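Local structure of oxalate-binding protein (Thermotoga maritima, 1O4T) at residues 33-38 with 71-76; 92-97 with 110-115; 62-67 with 122-127. The protein binds oxalate at a manganese ion inside a homodimeric cupin and is a putative oxalate decarboxylase. One frame throughout, in Å; residues are numbered along the deposited sequence.

Interaction 1 (33-38 with 71-76); sequences NMRGGK and GLHKHE. With MN (manganese (II) ion), chain C; OXL (oxalate ion), chain D.
R35 lays its side chain over one face of the H73 imidazole, the two side chains crossing at about a right angle. Its CG makes a CH-pi contact 4.0 Å from the centroid of the H73 ring, displaced toward the rim on the ND1 side. The chain then bends at chi2 and chi3, and the guanidinium comes to rest with CD2 of H73 over its centre, the two planes 31° apart. From there R35 NH1 makes a weak bond to a water that in turn donates to the carbonyl oxygen of K74.

Two bonds fix the turn of the H73 ring: ND1 donates 2.8 Å to the carbonyl oxygen of G71, in both the ring plane and the carbonyl plane, and NE2 binds manganese at 2.2 Å. The ring starts from a CG set between the backbone N and the carbonyl carbon (chi1 59°). H75 binds through its own NE2, 2.0 Å from the metal, and oxalate chelates the ion with O3 and O4.

Beneath the side chains the backbones meet closely at G71. Its N donates 2.9 Å to M34 O, an oxygen that also accepts from G37 N, while its CA lies 3.2 Å from R35 O. A CB on G71 would collide with that loop, so glycine suits the position. M34 runs extended, its CG anti to the backbone N (chi1 -173°), and brings CE 3.9 Å from oxalate O2. With E80 and H114 completing the metal's protein ligands, this is the three-histidine, one-glutamate site characteristic of metal-binding cupins, here with a loop residue lining the substrate pocket.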
ATOM      1  N   ASN A  33       7.249 -21.433   7.049  1.00 32.70           N
ATOM      2  CA  ASN A  33       6.989 -21.167   8.463  1.00 33.29           C
ATOM      3  C   ASN A  33       7.420 -19.770   8.889  1.00 34.17           C
ATOM      4  O   ASN A  33       8.107 -19.584   9.884  1.00 33.83           O
ATOM      5  CB  ASN A  33       7.612 -22.271   9.340  1.00 33.53           C
ATOM      6  CG  ASN A  33       7.228 -23.650   8.860  1.00 32.80           C
ATOM      7  OD1 ASN A  33       8.082 -24.433   8.442  1.00 33.41           O
ATOM      8  ND2 ASN A  33       5.932 -23.938   8.868  1.00 29.87           N
ATOM      9  N   MET A  34       6.969 -18.775   8.119  1.00 35.50           N
ATOM     10  CA  MET A  34       7.401 -17.415   8.322  1.00 36.40           C
ATOM     11  C   MET A  34       6.944 -16.968   9.702  1.00 36.98           C
ATOM     12  O   MET A  34       5.766 -17.067  10.028  1.00 36.57           O
ATOM     13  CB  MET A  34       6.795 -16.500   7.264  1.00 37.71           C
ATOM     14  CG  MET A  34       7.370 -15.089   7.341  1.00 38.01           C
ATOM     15  SD  MET A  34       6.693 -14.003   6.173  1.00 42.35           S
ATOM     16  CE  MET A  34       7.798 -12.714   6.506  1.00 45.27           C
ATOM     17  N   ARG A  35       7.888 -16.468  10.489  1.00 37.68           N
ATOM     18  CA  ARG A  35       7.671 -16.124  11.887  1.00 38.24           C
ATOM     19  C   ARG A  35       6.987 -17.228  12.666  1.00 36.99           C
ATOM     20  O   ARG A  35       6.187 -16.953  13.548  1.00 36.93           O
ATOM     21  CB  ARG A  35       6.866 -14.834  11.993  1.00 39.41           C
ATOM     22  CG  ARG A  35       7.478 -13.652  11.224  1.00 43.33           C
ATOM     23  CD  ARG A  35       8.991 -13.583  11.261  1.00 49.96           C
ATOM     24  NE  ARG A  35       9.461 -12.830  12.412  1.00 54.48           N
ATOM     25  CZ  ARG A  35       9.848 -11.559  12.377  1.00 58.41           C
ATOM     26  NH1 ARG A  35      10.249 -10.971  13.502  1.00 59.39           N
ATOM     27  NH2 ARG A  35       9.833 -10.870  11.231  1.00 59.90           N
ATOM     28  N   GLY A  36       7.310 -18.475  12.351  1.00 35.82           N
ATOM     29  CA  GLY A  36       6.640 -19.608  12.965  1.00 35.08           C
ATOM     30  C   GLY A  36       5.220 -19.923  12.487  1.00 35.04           C
ATOM     31  O   GLY A  36       4.497 -20.632  13.187  1.00 33.86           O
ATOM     32  N   GLY A  37       4.818 -19.424  11.309  1.00 34.43           N
ATOM     33  CA  GLY A  37       3.469 -19.686  10.771  1.00 34.97           C
ATOM     34  C   GLY A  37       3.365 -21.009  10.027  1.00 35.55           C
ATOM     35  O   GLY A  37       4.297 -21.799  10.041  1.00 37.19           O
ATOM     36  N   LYS A  38       2.238 -21.255   9.369  1.00 35.81           N
ATOM     37  CA  LYS A  38       1.973 -22.535   8.689  1.00 36.22           C
ATOM     38  C   LYS A  38       2.291 -22.456   7.200  1.00 35.98           C
ATOM     39  O   LYS A  38       2.101 -21.420   6.563  1.00 34.28           O
ATOM     40  CB  LYS A  38       0.504 -22.946   8.859  1.00 36.48           C
ATOM     41  CG  LYS A  38      -0.010 -22.815  10.302  1.00 39.51           C
ATOM     42  CD  LYS A  38      -1.365 -23.472  10.507  1.00 43.28           C
ATOM     43  CE  LYS A  38      -2.516 -22.627  10.008  1.00 45.55           C
ATOM     44  NZ  LYS A  38      -3.864 -23.334  10.191  1.00 45.84           N
ATOM     45  N   GLY A  71       3.289 -16.174  11.221  1.00 33.33           N
ATOM     46  CA  GLY A  71       3.144 -16.514  12.620  1.00 33.44           C
ATOM     47  C   GLY A  71       3.174 -15.306  13.508  1.00 33.62           C
ATOM     48  O   GLY A  71       3.547 -14.220  13.079  1.00 33.51           O
ATOM     49  N   LEU A  72       2.748 -15.496  14.751  1.00 33.64           N
ATOM     50  CA  LEU A  72       2.705 -14.406  15.715  1.00 33.82           C
ATOM     51  C   LEU A  72       4.105 -13.874  15.969  1.00 33.49           C
ATOM     52  O   LEU A  72       5.031 -14.642  16.222  1.00 33.31           O
ATOM     53  CB  LEU A  72       2.022 -14.853  17.031  1.00 34.04           C
ATOM     54  CG  LEU A  72       1.764 -13.817  18.145  1.00 34.25           C
ATOM     55  CD1 LEU A  72       0.646 -12.861  17.747  1.00 35.43           C
ATOM     56  CD2 LEU A  72       1.416 -14.497  19.465  1.00 33.30           C
ATOM     57  N   HIS A  73       4.267 -12.548  15.838  1.00 32.57           N
ATOM     58  CA  HIS A  73       5.515 -11.897  16.175  1.00 31.37           C
ATOM     59  C   HIS A  73       5.238 -10.465  16.565  1.00 31.09           C
ATOM     60  O   HIS A  73       4.209  -9.895  16.214  1.00 29.58           O
ATOM     61  CB  HIS A  73       6.486 -11.886  14.997  1.00 31.08           C
ATOM     62  CG  HIS A  73       5.932 -11.192  13.803  1.00 30.56           C
ATOM     63  ND1 HIS A  73       4.887 -11.711  13.076  1.00 29.48           N
ATOM     64  CD2 HIS A  73       6.211  -9.985  13.260  1.00 30.68           C
ATOM     65  CE1 HIS A  73       4.571 -10.868  12.106  1.00 29.21           C
ATOM     66  NE2 HIS A  73       5.370  -9.822  12.186  1.00 30.70           N
ATOM     67  N   LYS A  74       6.212  -9.903  17.260  1.00 30.49           N
ATOM     68  CA  LYS A  74       6.132  -8.600  17.881  1.00 31.24           C
ATOM     69  C   LYS A  74       6.931  -7.573  17.092  1.00 31.42           C
ATOM     70  O   LYS A  74       7.978  -7.887  16.532  1.00 30.92           O
ATOM     71  CB  LYS A  74       6.742  -8.695  19.281  1.00 29.80           C
ATOM     72  CG  LYS A  74       6.633  -7.437  20.088  1.00 32.15           C
ATOM     73  CD  LYS A  74       7.125  -7.684  21.470  1.00 34.90           C
ATOM     74  CE  LYS A  74       7.056  -6.431  22.322  1.00 37.23           C
ATOM     75  NZ  LYS A  74       7.628  -6.761  23.638  1.00 37.62           N
ATOM     76  N   HIS A  75       6.422  -6.345  17.092  1.00 32.57           N
ATOM     77  CA  HIS A  75       7.098  -5.182  16.535  1.00 32.64           C
ATOM     78  C   HIS A  75       7.437  -4.189  17.646  1.00 33.35           C
ATOM     79  O   HIS A  75       6.597  -3.885  18.467  1.00 33.48           O
ATOM     80  CB  HIS A  75       6.208  -4.568  15.449  1.00 33.15           C
ATOM     81  CG  HIS A  75       6.155  -5.388  14.195  1.00 31.26           C
ATOM     82  ND1 HIS A  75       7.173  -5.364  13.268  1.00 29.02           N
ATOM     83  CD2 HIS A  75       5.268  -6.317  13.756  1.00 31.69           C
ATOM     84  CE1 HIS A  75       6.906  -6.222  12.300  1.00 31.33           C
ATOM     85  NE2 HIS A  75       5.740  -6.795  12.550  1.00 28.87           N
ATOM     86  N   GLU A  76       8.684  -3.742  17.721  1.00 33.68           N
ATOM     87  CA  GLU A  76       9.057  -2.731  18.704  1.00 34.81           C
ATOM     88  C   GLU A  76       9.918  -1.698  18.034  1.00 34.20           C
ATOM     89  O   GLU A  76      10.843  -2.042  17.296  1.00 34.88           O
ATOM     90  CB  GLU A  76       9.786  -3.327  19.941  1.00 36.21           C
ATOM     91  CG  GLU A  76      10.650  -4.535  19.634  1.00 39.95           C
ATOM     92  CD  GLU A  76      11.121  -5.292  20.862  1.00 44.78           C
ATOM     93  OE1 GLU A  76      11.345  -4.686  21.956  1.00 46.23           O
ATOM     94  OE2 GLU A  76      11.280  -6.530  20.705  1.00 48.45           O
TER
HETATM   95 MN    MN C 300       4.884  -7.983  11.155  1.00 33.94          MN
HETATM   96  C1  OXL D 400       5.271  -9.110   8.633  1.00 52.91           C
HETATM   97  C2  OXL D 400       6.648  -8.816   9.040  1.00 53.27           C
HETATM   98  O1  OXL D 400       5.113  -9.489   7.348  1.00 54.56           O
HETATM   99  O2  OXL D 400       7.616  -9.172   8.175  1.00 56.29           O
HETATM  100  O3  OXL D 400       4.305  -8.986   9.415  1.00 47.15           O
HETATM  101  O4  OXL D 400       6.915  -8.230  10.094  1.00 46.13           O
HETATM  102  O   HOH W   1       5.343 -17.323  15.846  1.00 41.72           O
HETATM  103  O   HOH W   2       9.484  -8.035  14.265  1.00 45.48           O

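Interaction 2 (92-97 with 110-115); sequences HDNGKD and SGESHS. With MN (manganese (II) ion), chain C.
H92 and S115 are joined by backbone hydrogen bonds in both directions, as a hydrogen-bonded antiparallel pair: H92 N to S115 O at 3.0 Å and S115 N to H92 O at 3.2 Å. The same carbonyl of H92 receives a CA-H...O contact from H114. Past this pair the strand reverses through a type I' turn from D93 to K96, whose second and third residues, N94 and G95, both have positive phi.

Among the side chains, S115 OG packs 3.1 Å from H92 CB. The H92 ring, its CG anti to the backbone N (chi1 -177°), reaches back over its own hairpin, where ND1 donates 2.8 Å to D97 OD1; the bond lies in the ring plane but meets the carboxylate from above its plane. Strands 88-93 and 96-101 thus form a beta hairpin beside strand 113-117, in the smaller sheet of the double-stranded beta-helix.

The charged contact is a repulsive one in form. OE1 of E112 faces both oxygens of D93, 3.0 Å from OD1 and 3.1 Å from OD2; the side chains cross at about a right angle, the carboxylate planes 65° apart. Each acid has a partner outside the pair: D93 OD1 bonds to T108 OG1, E112 OE1 to D109 N. Two carboxylates this close would probably raise the pKa of at least one of them. An alanine at D93 would probably leave the T108 hydroxyl, itself weakly bonded to H114 ND1, without this partner and open a gap beside E112.

Metal binding falls to H114, whose NE2 lies 2.2 Å from manganese, its ring stacked on that of Y82.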
ATOM      1  N   HIS A  92      -4.774 -11.315  13.380  1.00 32.85           N
ATOM      2  CA  HIS A  92      -4.700 -11.319  14.822  1.00 33.95           C
ATOM      3  C   HIS A  92      -3.907 -10.102  15.262  1.00 34.71           C
ATOM      4  O   HIS A  92      -2.773  -9.927  14.830  1.00 35.25           O
ATOM      5  CB  HIS A  92      -3.993 -12.584  15.337  1.00 34.12           C
ATOM      6  CG  HIS A  92      -3.944 -12.693  16.835  1.00 33.78           C
ATOM      7  ND1 HIS A  92      -4.876 -13.406  17.562  1.00 34.37           N
ATOM      8  CD2 HIS A  92      -3.079 -12.178  17.746  1.00 33.42           C
ATOM      9  CE1 HIS A  92      -4.595 -13.322  18.850  1.00 32.57           C
ATOM     10  NE2 HIS A  92      -3.503 -12.593  18.990  1.00 34.23           N
ATOM     11  N   ASP A  93      -4.483  -9.291  16.133  1.00 35.46           N
ATOM     12  CA  ASP A  93      -3.735  -8.199  16.763  1.00 36.82           C
ATOM     13  C   ASP A  93      -4.394  -7.797  18.098  1.00 36.30           C
ATOM     14  O   ASP A  93      -5.616  -7.930  18.282  1.00 35.30           O
ATOM     15  CB  ASP A  93      -3.587  -7.067  15.744  1.00 38.16           C
ATOM     16  CG  ASP A  93      -2.950  -5.787  16.308  1.00 42.00           C
ATOM     17  OD1 ASP A  93      -1.791  -5.465  15.965  1.00 44.93           O
ATOM     18  OD2 ASP A  93      -3.575  -5.002  17.050  1.00 49.79           O
ATOM     19  N   ASN A  94      -3.554  -7.392  19.055  1.00 36.04           N
ATOM     20  CA  ASN A  94      -3.984  -7.087  20.426  1.00 35.57           C
ATOM     21  C   ASN A  94      -4.875  -8.185  21.030  1.00 35.74           C
ATOM     22  O   ASN A  94      -5.878  -7.905  21.695  1.00 35.45           O
ATOM     23  CB  ASN A  94      -4.683  -5.720  20.461  1.00 35.47           C
ATOM     24  CG  ASN A  94      -4.867  -5.199  21.851  1.00 34.09           C
ATOM     25  OD1 ASN A  94      -3.936  -5.141  22.634  1.00 34.35           O
ATOM     26  ND2 ASN A  94      -6.082  -4.845  22.179  1.00 37.44           N
ATOM     27  N   GLY A  95      -4.499  -9.441  20.795  1.00 35.66           N
ATOM     28  CA  GLY A  95      -5.181 -10.566  21.419  1.00 35.90           C
ATOM     29  C   GLY A  95      -6.520 -10.909  20.802  1.00 36.31           C
ATOM     30  O   GLY A  95      -7.276 -11.678  21.392  1.00 35.15           O
ATOM     31  N   LYS A  96      -6.807 -10.367  19.606  1.00 36.66           N
ATOM     32  CA  LYS A  96      -8.115 -10.566  18.954  1.00 37.65           C
ATOM     33  C   LYS A  96      -7.964 -11.072  17.518  1.00 37.92           C
ATOM     34  O   LYS A  96      -7.099 -10.622  16.806  1.00 37.02           O
ATOM     35  CB  LYS A  96      -8.917  -9.247  18.937  1.00 38.25           C
ATOM     36  N   ASP A  97      -8.816 -12.009  17.108  1.00 37.92           N
ATOM     37  CA  ASP A  97      -8.955 -12.353  15.683  1.00 38.60           C
ATOM     38  C   ASP A  97     -10.070 -11.581  15.012  1.00 37.73           C
ATOM     39  O   ASP A  97     -11.191 -11.560  15.510  1.00 38.34           O
ATOM     40  CB  ASP A  97      -9.258 -13.830  15.507  1.00 39.13           C
ATOM     41  CG  ASP A  97      -8.157 -14.703  16.040  1.00 40.98           C
ATOM     42  OD1 ASP A  97      -6.968 -14.374  15.907  1.00 41.93           O
ATOM     43  OD2 ASP A  97      -8.402 -15.756  16.615  1.00 46.10           O
ATOM     44  N   SER A 110       3.553  -0.047  17.582  1.00 32.18           N
ATOM     45  CA  SER A 110       4.783  -0.418  18.292  1.00 31.06           C
ATOM     46  C   SER A 110       4.379  -1.117  19.581  1.00 30.32           C
ATOM     47  O   SER A 110       3.498  -0.658  20.277  1.00 29.68           O
ATOM     48  CB  SER A 110       5.614   0.857  18.556  1.00 31.18           C
ATOM     49  OG  SER A 110       6.885   0.607  19.188  1.00 32.97           O
ATOM     50  N   GLY A 111       5.027  -2.230  19.898  1.00 29.68           N
ATOM     51  CA  GLY A 111       4.762  -2.945  21.126  1.00 29.24           C
ATOM     52  C   GLY A 111       3.733  -4.035  20.997  1.00 28.97           C
ATOM     53  O   GLY A 111       3.640  -4.870  21.884  1.00 27.93           O
ATOM     54  N   GLU A 112       2.947  -4.023  19.910  1.00 29.01           N
ATOM     55  CA  GLU A 112       1.968  -5.078  19.655  1.00 30.54           C
ATOM     56  C   GLU A 112       2.548  -6.239  18.847  1.00 30.73           C
ATOM     57  O   GLU A 112       3.495  -6.083  18.104  1.00 31.63           O
ATOM     58  CB  GLU A 112       0.768  -4.536  18.893  1.00 30.57           C
ATOM     59  CG  GLU A 112       0.124  -3.318  19.509  1.00 32.77           C
ATOM     60  CD  GLU A 112      -1.193  -2.944  18.849  1.00 37.10           C
ATOM     61  OE1 GLU A 112      -1.331  -2.982  17.588  1.00 37.53           O
ATOM     62  OE2 GLU A 112      -2.101  -2.595  19.619  1.00 39.97           O
ATOM     63  N   SER A 113       1.922  -7.394  18.969  1.00 31.72           N
ATOM     64  CA  SER A 113       2.273  -8.572  18.199  1.00 31.80           C
ATOM     65  C   SER A 113       1.109  -8.895  17.293  1.00 32.74           C
ATOM     66  O   SER A 113      -0.050  -8.649  17.667  1.00 33.78           O
ATOM     67  CB  SER A 113       2.537  -9.757  19.113  1.00 31.94           C
ATOM     68  OG  SER A 113       3.574  -9.485  20.028  1.00 30.93           O
ATOM     69  N   HIS A 114       1.409  -9.437  16.102  1.00 32.55           N
ATOM     70  CA  HIS A 114       0.378  -9.826  15.155  1.00 32.77           C
ATOM     71  C   HIS A 114       0.720 -11.090  14.355  1.00 32.82           C
ATOM     72  O   HIS A 114       1.866 -11.581  14.401  1.00 31.63           O
ATOM     73  CB  HIS A 114       0.001  -8.661  14.180  1.00 33.71           C
ATOM     74  CG  HIS A 114       1.067  -8.292  13.189  1.00 33.39           C
ATOM     75  ND1 HIS A 114       0.889  -7.272  12.273  1.00 35.50           N
ATOM     76  CD2 HIS A 114       2.338  -8.727  13.019  1.00 36.21           C
ATOM     77  CE1 HIS A 114       1.996  -7.114  11.561  1.00 37.13           C
ATOM     78  NE2 HIS A 114       2.894  -7.983  11.992  1.00 36.92           N
ATOM     79  N   SER A 115      -0.303 -11.581  13.637  1.00 31.21           N
ATOM     80  CA  SER A 115      -0.193 -12.734  12.748  1.00 31.43           C
ATOM     81  C   SER A 115      -1.287 -12.589  11.729  1.00 31.55           C
ATOM     82  O   SER A 115      -2.200 -11.774  11.921  1.00 31.64           O
ATOM     83  CB  SER A 115      -0.371 -14.053  13.495  1.00 31.23           C
ATOM     84  OG  SER A 115      -1.640 -14.158  14.077  1.00 30.03           O
TER
HETATM   85 MN    MN C 300       4.884  -7.983  11.155  1.00 33.94          MN

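Interaction 3 (62-67 with 122-127); sequences MKLPPG and TDLEFL
M62 covers one face of the F126 ring: its CB sits 3.8 Å from the ring centroid, toward the rim, in a CH-pi contact, and its CG approaches CE1 to 3.5 Å. F126 CG lies between the backbone N and the carbonyl carbon (chi1 55°), and from there the ring lies against M62 CB. L64 adds CD1 at 3.8 Å from F126 CE2, an oblique approach. It also runs side by side with L124, L64 CD2 lying 4.2 Å from L124 CD2. This apolar face turns into the barrel interior, where F126 meets the ring of Y82 and M62 touches M34.

Behind it, strands 56-64 and 124-132 pair antiparallel in the larger sheet of the cupin barrel. Reciprocal backbone hydrogen bonds link M62 with F126 and L64 with L124, with K63 and E125 as the non-hydrogen-bonded pair between them.

On the other face K63 and E125 lie alongside each other, pointing the same way, with K63 CD 3.6 Å from E125 OE2; OE1 of E125 forms a salt bridge with R61. K63 NZ stays 4.3 Å from D123 OD2, beyond a salt bridge, and has a weak, long ion pair with E42. At the end of the ladder D123 OD1 packs 3.5 Å from P66 CD.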
ATOM      1  N   MET A  62       2.888  -9.682  -0.143  1.00 30.73           N
ATOM      2  CA  MET A  62       2.928 -11.032   0.416  1.00 31.45           C
ATOM      3  C   MET A  62       1.831 -11.820  -0.260  1.00 31.86           C
ATOM      4  O   MET A  62       0.804 -11.244  -0.542  1.00 30.42           O
ATOM      5  CB  MET A  62       2.585 -10.990   1.883  1.00 32.85           C
ATOM      6  CG  MET A  62       3.480 -10.083   2.721  1.00 34.79           C
ATOM      7  SD  MET A  62       5.066 -10.721   2.761  1.00 40.01           S
ATOM      8  CE  MET A  62       4.706 -12.409   3.365  1.00 39.37           C
ATOM      9  N   LYS A  63       2.083 -13.106  -0.510  1.00 30.91           N
ATOM     10  CA  LYS A  63       1.106 -14.046  -1.004  1.00 32.27           C
ATOM     11  C   LYS A  63       1.086 -15.236  -0.069  1.00 32.63           C
ATOM     12  O   LYS A  63       2.113 -15.906   0.114  1.00 32.73           O
ATOM     13  CB  LYS A  63       1.510 -14.508  -2.380  1.00 32.85           C
ATOM     14  CG  LYS A  63       0.504 -15.436  -3.041  1.00 36.93           C
ATOM     15  CD  LYS A  63       0.854 -15.621  -4.524  1.00 41.92           C
ATOM     16  CE  LYS A  63       1.515 -16.924  -4.777  1.00 44.90           C
ATOM     17  NZ  LYS A  63       1.846 -17.086  -6.265  1.00 49.09           N
ATOM     18  N   LEU A  64      -0.076 -15.474   0.539  1.00 32.12           N
ATOM     19  CA  LEU A  64      -0.340 -16.627   1.406  1.00 31.86           C
ATOM     20  C   LEU A  64      -1.262 -17.629   0.686  1.00 31.82           C
ATOM     21  O   LEU A  64      -2.469 -17.380   0.511  1.00 30.70           O
ATOM     22  CB  LEU A  64      -1.008 -16.173   2.707  1.00 31.75           C
ATOM     23  CG  LEU A  64      -0.038 -15.810   3.833  1.00 32.09           C
ATOM     24  CD1 LEU A  64       0.997 -14.735   3.398  1.00 32.46           C
ATOM     25  CD2 LEU A  64      -0.801 -15.370   5.101  1.00 31.14           C
ATOM     26  N   PRO A  65      -0.713 -18.759   0.276  1.00 31.35           N
ATOM     27  CA  PRO A  65      -1.535 -19.829  -0.259  1.00 32.20           C
ATOM     28  C   PRO A  65      -2.593 -20.289   0.750  1.00 32.40           C
ATOM     29  O   PRO A  65      -2.433 -20.064   1.949  1.00 32.28           O
ATOM     30  CB  PRO A  65      -0.531 -20.958  -0.507  1.00 32.20           C
ATOM     31  CG  PRO A  65       0.786 -20.285  -0.584  1.00 32.87           C
ATOM     32  CD  PRO A  65       0.711 -19.112   0.289  1.00 32.02           C
ATOM     33  N   PRO A  66      -3.661 -20.910   0.275  1.00 32.87           N
ATOM     34  CA  PRO A  66      -4.660 -21.476   1.151  1.00 33.67           C
ATOM     35  C   PRO A  66      -4.046 -22.347   2.229  1.00 34.37           C
ATOM     36  O   PRO A  66      -3.252 -23.239   1.920  1.00 35.26           O
ATOM     37  CB  PRO A  66      -5.521 -22.299   0.190  1.00 33.58           C
ATOM     38  CG  PRO A  66      -5.420 -21.527  -1.077  1.00 34.12           C
ATOM     39  CD  PRO A  66      -4.030 -21.058  -1.142  1.00 33.36           C
ATOM     40  N   GLY A  67      -4.384 -22.056   3.481  1.00 34.68           N
ATOM     41  CA  GLY A  67      -3.880 -22.825   4.626  1.00 35.28           C
ATOM     42  C   GLY A  67      -2.654 -22.229   5.321  1.00 34.87           C
ATOM     43  O   GLY A  67      -2.269 -22.700   6.399  1.00 35.24           O
ATOM     44  N   THR A 122      -8.534 -19.437  -2.032  1.00 35.50           N
ATOM     45  CA  THR A 122      -7.692 -18.803  -3.012  1.00 35.19           C
ATOM     46  C   THR A 122      -6.610 -18.054  -2.256  1.00 34.42           C
ATOM     47  O   THR A 122      -6.671 -17.908  -1.022  1.00 33.49           O
ATOM     48  CB  THR A 122      -8.491 -17.820  -3.889  1.00 35.18           C
ATOM     49  OG1 THR A 122      -9.237 -16.928  -3.062  1.00 35.91           O
ATOM     50  CG2 THR A 122      -9.550 -18.527  -4.673  1.00 38.01           C
ATOM     51  N   ASP A 123      -5.620 -17.587  -3.000  1.00 32.76           N
ATOM     52  CA  ASP A 123      -4.528 -16.871  -2.396  1.00 32.19           C
ATOM     53  C   ASP A 123      -5.003 -15.610  -1.681  1.00 31.41           C
ATOM     54  O   ASP A 123      -5.819 -14.861  -2.200  1.00 31.74           O
ATOM     55  CB  ASP A 123      -3.463 -16.493  -3.441  1.00 32.45           C
ATOM     56  CG  ASP A 123      -2.782 -17.704  -4.073  1.00 33.79           C
ATOM     57  OD1 ASP A 123      -2.749 -18.802  -3.479  1.00 35.30           O
ATOM     58  OD2 ASP A 123      -2.238 -17.622  -5.190  1.00 37.93           O
ATOM     59  N   LEU A 124      -4.461 -15.376  -0.489  1.00 30.24           N
ATOM     60  CA  LEU A 124      -4.613 -14.114   0.208  1.00 30.63           C
ATOM     61  C   LEU A 124      -3.358 -13.273  -0.116  1.00 30.90           C
ATOM     62  O   LEU A 124      -2.262 -13.689   0.202  1.00 31.86           O
ATOM     63  CB  LEU A 124      -4.698 -14.349   1.715  1.00 30.69           C
ATOM     64  CG  LEU A 124      -4.591 -13.189   2.704  1.00 31.90           C
ATOM     65  CD1 LEU A 124      -5.748 -12.212   2.565  1.00 31.57           C
ATOM     66  CD2 LEU A 124      -4.536 -13.792   4.098  1.00 32.23           C
ATOM     67  N   GLU A 125      -3.507 -12.127  -0.753  1.00 31.14           N
ATOM     68  CA  GLU A 125      -2.359 -11.267  -0.967  1.00 31.64           C
ATOM     69  C   GLU A 125      -2.553  -9.932  -0.288  1.00 31.28           C
ATOM     70  O   GLU A 125      -3.662  -9.422  -0.185  1.00 31.21           O
ATOM     71  CB  GLU A 125      -2.134 -11.064  -2.441  1.00 32.47           C
ATOM     72  CG  GLU A 125      -2.148 -12.351  -3.242  1.00 34.44           C
ATOM     73  CD  GLU A 125      -1.377 -12.265  -4.552  1.00 39.49           C
ATOM     74  OE1 GLU A 125      -0.566 -11.342  -4.684  1.00 43.79           O
ATOM     75  OE2 GLU A 125      -1.550 -13.157  -5.426  1.00 44.71           O
ATOM     76  N   PHE A 126      -1.456  -9.350   0.173  1.00 31.59           N
ATOM     77  CA  PHE A 126      -1.513  -8.058   0.784  1.00 32.04           C
ATOM     78  C   PHE A 126      -0.175  -7.345   0.708  1.00 33.17           C
ATOM     79  O   PHE A 126       0.900  -7.964   0.560  1.00 33.72           O
ATOM     80  CB  PHE A 126      -1.966  -8.164   2.242  1.00 31.31           C
ATOM     81  CG  PHE A 126      -1.130  -9.090   3.099  1.00 31.96           C
ATOM     82  CD1 PHE A 126      -0.127  -8.595   3.902  1.00 30.39           C
ATOM     83  CD2 PHE A 126      -1.404 -10.455   3.132  1.00 30.98           C
ATOM     84  CE1 PHE A 126       0.643  -9.468   4.687  1.00 33.98           C
ATOM     85  CE2 PHE A 126      -0.680 -11.326   3.925  1.00 31.61           C
ATOM     86  CZ  PHE A 126       0.336 -10.827   4.721  1.00 31.39           C
ATOM     87  N   LEU A 127      -0.265  -6.041   0.838  1.00 32.22           N
ATOM     88  CA  LEU A 127       0.885  -5.184   0.978  1.00 34.77           C
ATOM     89  C   LEU A 127       1.282  -5.029   2.421  1.00 33.39           C
ATOM     90  O   LEU A 127       0.430  -4.834   3.260  1.00 36.04           O
ATOM     91  CB  LEU A 127       0.487  -3.821   0.427  1.00 35.66           C
ATOM     92  CG  LEU A 127       1.380  -3.193  -0.586  1.00 41.95           C
ATOM     93  CD1 LEU A 127       1.565  -4.105  -1.799  1.00 43.45           C
ATOM     94  CD2 LEU A 127       0.731  -1.812  -0.931  1.00 44.47           C
TER

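Overall arrangement
Interactions 1 and 2 both reach the smaller sheet, where strands 69-74 and 113-117 are neighbours; interaction 1 joins it to a loop of the larger sheet. Both supply ligands to one manganese ion, and their centres are about 11 Å apart. Interaction 3 belongs to the larger sheet, its centre about 15 Å from that of interaction 1 and about 19 Å from that of interaction 2. Along the chain, interaction 1 closes before interaction 2 opens, the segments of interactions 1 and 3 alternate, and interaction 2 is nested within the loop that interaction 3 closes. Such interleaving brings sequence-distant strands around a common interior. M34 and M62 link interactions 1 and 3 beside the oxalate pocket.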